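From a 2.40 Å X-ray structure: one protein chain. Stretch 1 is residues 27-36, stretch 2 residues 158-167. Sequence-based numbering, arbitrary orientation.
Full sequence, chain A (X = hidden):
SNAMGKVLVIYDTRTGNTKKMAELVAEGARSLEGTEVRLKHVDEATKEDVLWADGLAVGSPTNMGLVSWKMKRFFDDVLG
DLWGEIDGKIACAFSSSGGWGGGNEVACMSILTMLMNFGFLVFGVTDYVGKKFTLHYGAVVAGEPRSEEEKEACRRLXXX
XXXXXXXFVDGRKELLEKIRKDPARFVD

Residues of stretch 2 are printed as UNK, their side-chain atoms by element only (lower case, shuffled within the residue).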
# COMPACT_ATOMS: atom_id res chain seq x y z
N GLU A 27 -1.61 27.81 -5.63
CA GLU A 27 -1.48 28.58 -6.85
C GLU A 27 -2.01 27.79 -8.06
O GLU A 27 -2.70 28.34 -8.90
CB GLU A 27 -0.03 28.98 -7.07
CG GLU A 27 0.21 29.78 -8.33
CD GLU A 27 1.66 29.78 -8.75
OE1 GLU A 27 1.93 29.67 -9.97
OE2 GLU A 27 2.53 29.89 -7.87
N GLY A 28 -1.68 26.50 -8.14
CA GLY A 28 -2.25 25.61 -9.16
C GLY A 28 -3.78 25.71 -9.23
O GLY A 28 -4.32 25.89 -10.31
N ALA A 29 -4.46 25.60 -8.07
CA ALA A 29 -5.91 25.62 -8.01
C ALA A 29 -6.50 26.99 -8.32
O ALA A 29 -7.52 27.09 -8.99
CB ALA A 29 -6.39 25.15 -6.64
N ARG A 30 -5.84 28.04 -7.84
CA ARG A 30 -6.32 29.40 -8.05
C ARG A 30 -6.27 29.75 -9.53
O ARG A 30 -6.97 30.67 -9.97
CB ARG A 30 -5.52 30.41 -7.22
CG ARG A 30 -5.86 30.40 -5.73
CD ARG A 30 -5.33 31.64 -5.03
NE ARG A 30 -4.04 31.37 -4.41
CZ ARG A 30 -3.85 31.17 -3.10
NH1 ARG A 30 -2.63 30.90 -2.66
NH2 ARG A 30 -4.88 31.26 -2.23
N SER A 31 -5.46 29.01 -10.29
CA SER A 31 -5.23 29.32 -11.70
C SER A 31 -6.46 29.00 -12.56
O SER A 31 -6.63 29.58 -13.63
CB SER A 31 -3.95 28.66 -12.24
OG SER A 31 -4.17 27.32 -12.66
N LEU A 32 -7.30 28.09 -12.07
CA LEU A 32 -8.59 27.82 -12.72
C LEU A 32 -9.59 28.87 -12.27
O LEU A 32 -10.03 28.83 -11.13
CB LEU A 32 -9.14 26.45 -12.29
CG LEU A 32 -9.93 25.55 -13.27
CD1 LEU A 32 -11.17 24.99 -12.59
CD2 LEU A 32 -10.26 26.19 -14.62
N GLU A 33 -9.95 29.79 -13.16
CA GLU A 33 -10.92 30.84 -12.85
C GLU A 33 -12.17 30.32 -12.13
O GLU A 33 -12.73 29.27 -12.49
CB GLU A 33 -11.33 31.56 -14.13
CG GLU A 33 -10.71 32.96 -14.32
CD GLU A 33 -10.72 33.42 -15.79
OE1 GLU A 33 -10.16 32.70 -16.65
OE2 GLU A 33 -11.31 34.50 -16.10
N GLY A 34 -12.60 31.06 -11.11
CA GLY A 34 -13.80 30.72 -10.34
C GLY A 34 -13.59 29.56 -9.37
O GLY A 34 -14.54 28.86 -9.02
N THR A 35 -12.34 29.36 -8.97
CA THR A 35 -12.00 28.46 -7.89
C THR A 35 -11.48 29.29 -6.74
O THR A 35 -10.59 30.15 -6.89
CB THR A 35 -10.93 27.44 -8.30
OG1 THR A 35 -11.37 26.72 -9.47
CG2 THR A 35 -10.65 26.45 -7.16
N GLU A 36 -12.05 29.03 -5.58
CA GLU A 36 -11.65 29.65 -4.33
C GLU A 36 -10.78 28.69 -3.49
O GLU A 36 -11.10 27.50 -3.36
CB GLU A 36 -12.91 30.01 -3.59
CG GLU A 36 -12.64 30.91 -2.47
CD GLU A 36 -13.90 31.29 -1.76
OE1 GLU A 36 -14.93 30.60 -1.97
OE2 GLU A 36 -13.85 32.27 -1.01
N UNK A 158 -2.95 20.94 -7.93
CA UNK A 158 -4.00 21.88 -7.55
C UNK A 158 -4.92 22.21 -8.70
O UNK A 158 -6.14 22.34 -8.50
N UNK A 159 -4.33 22.34 -9.89
CA UNK A 159 -5.02 22.52 -11.18
C UNK A 159 -6.04 21.41 -11.44
O UNK A 159 -7.20 21.68 -11.73
c UNK A 159 -4.00 22.47 -12.32
n UNK A 159 -6.14 25.10 -16.45
c UNK A 159 -5.64 23.54 -14.01
n UNK A 159 -6.25 26.95 -15.15
n UNK A 159 -5.90 24.96 -14.14
c UNK A 159 -4.22 23.37 -13.51
c UNK A 159 -6.08 25.66 -15.26
N UNK A 160 -5.57 20.16 -11.37
CA UNK A 160 -6.43 19.01 -11.60
C UNK A 160 -7.49 18.88 -10.50
O UNK A 160 -8.63 18.53 -10.78
c UNK A 160 -6.39 16.53 -12.38
n UNK A 160 -4.68 15.97 -15.18
c UNK A 160 -5.16 17.21 -15.32
n UNK A 160 -6.27 17.59 -14.67
c UNK A 160 -5.61 17.73 -11.79
c UNK A 160 -7.06 16.75 -13.75
n UNK A 160 -4.54 18.07 -16.11
N UNK A 161 -7.11 19.18 -9.26
CA UNK A 161 -8.06 19.22 -8.16
C UNK A 161 -9.19 20.19 -8.46
O UNK A 161 -10.37 19.84 -8.33
c UNK A 161 -7.86 19.17 -5.50
c UNK A 161 -7.37 19.65 -6.87
c UNK A 161 -9.36 18.77 -5.41
c UNK A 161 -7.49 20.20 -4.48
N UNK A 162 -8.83 21.40 -8.90
CA UNK A 162 -9.80 22.46 -9.16
C UNK A 162 -10.68 22.09 -10.35
O UNK A 162 -11.89 22.36 -10.35
c UNK A 162 -9.10 23.77 -9.41
N UNK A 163 -10.06 21.46 -11.34
CA UNK A 163 -10.75 20.94 -12.52
C UNK A 163 -11.74 19.82 -12.18
O UNK A 163 -12.83 19.80 -12.71
o UNK A 163 -7.26 20.11 -14.83
c UNK A 163 -9.02 21.66 -14.24
c UNK A 163 -9.73 20.49 -13.54
c UNK A 163 -7.80 21.22 -15.09
o UNK A 163 -7.38 22.00 -15.98
N UNK A 164 -11.37 18.89 -11.30
CA UNK A 164 -12.31 17.82 -10.91
C UNK A 164 -13.47 18.41 -10.10
O UNK A 164 -14.63 18.00 -10.26
n UNK A 164 -8.92 14.44 -11.25
c UNK A 164 -10.66 15.43 -12.24
c UNK A 164 -9.56 14.56 -12.45
c UNK A 164 -10.65 15.81 -10.85
c UNK A 164 -9.24 14.01 -13.69
c UNK A 164 -11.18 15.18 -14.59
c UNK A 164 -9.60 15.19 -10.30
c UNK A 164 -10.05 14.32 -14.75
c UNK A 164 -11.63 16.70 -10.11
c UNK A 164 -11.49 15.74 -13.34
N UNK A 165 -13.16 19.35 -9.21
CA UNK A 165 -14.21 20.10 -8.50
C UNK A 165 -15.16 20.79 -9.47
O UNK A 165 -16.36 20.71 -9.31
c UNK A 165 -14.69 22.15 -7.07
c UNK A 165 -12.99 20.39 -6.31
c UNK A 165 -13.62 21.12 -7.51
N UNK A 166 -14.60 21.44 -10.49
CA UNK A 166 -15.35 22.18 -11.50
C UNK A 166 -16.24 21.28 -12.35
O UNK A 166 -17.36 21.67 -12.73
c UNK A 166 -14.39 22.94 -12.40
N UNK A 167 -15.73 20.10 -12.68
CA UNK A 167 -16.45 19.13 -13.51
C UNK A 167 -17.56 18.46 -12.73
O UNK A 167 -18.73 18.52 -13.12
c UNK A 167 -13.44 17.84 -15.63
c UNK A 167 -16.24 16.86 -14.69
c UNK A 167 -15.48 18.06 -14.12
c UNK A 167 -14.63 18.70 -15.21
O HOH W 1 -13.06 24.50 -9.23

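Position 158 has backbone atoms and no side chain. Its CA lies 4.2 Å from the CA of A29, and its O is 3.3 Å from A29 CA, a CA-H...O contact. An ideal CB here would sit 2.9 Å from A29 N, a clash. The residue is G158.

Position 159 carries three carbons, a nitrogen, then a carbon holding two more nitrogens. That is a guanidinium, so the residue is R159. The CA-to-CB bond points sideways, but the end of the chain comes nearer to stretch 1. NH2 donates a weak hydrogen bond to S31 O at 3.1 Å. NE and NH2 each donate a weak one to S31 OG, both at 3.3 Å. L32 CD2 lies over one face of the group.

Position 160 has the same set of side-chain atoms, again ending in a guanidinium. It points away and touches nothing on stretch 1. It is R160.

Position 161 has four carbons, forked at the second. Its CA-to-CB bond points sideways and its side chain makes no contact with stretch 1. This is L161.

Position 162 has a single side-chain carbon, so it is A162. Its CB points toward stretch 1, 3.7 Å from A29 O, 3.7 Å from T35 OG1 and 3.9 Å from L32 CB.

Position 163 has three carbons, the third carrying two oxygens. The residue is E163. E163 CG lies 4.1 Å from L32 CG. Its OE1 accepts a hydrogen bond from R160 NE at 2.7 Å, within a salt bridge. A longer salt bridge joins OE2 to R159 NH1 at 3.4 Å.

Position 164 has one carbon leading to fused five- and six-membered rings with one nitrogen. It points away. It is W164.

Position 165 has one carbon carrying two more. Its CA-to-CB bond points toward stretch 1, but the side chain stops short of contact. It is V165.

Position 166 has one side-chain carbon, 3.8 Å from L32 CD1. It is A166.

Position 167 has four carbons, forked at the first, with one arm two carbons long. It is out of reach. It is I167.

The contact works by close backbone packing at one end. The absent side chains of G28 and G158 let the two stretches meet, with G28 C 3.7 Å from G158 C. Next, L32 packs against the small side chains of A162 and A166. A water donates to T35 OG1 at 2.8 Å and to A162 O at 2.7 Å, bridging the stretches. R159 adds weak polar links at S31, whose own OG donates to G28 O at 2.8 Å.

Stretch 2 (158-167) GRRLAEWVAI
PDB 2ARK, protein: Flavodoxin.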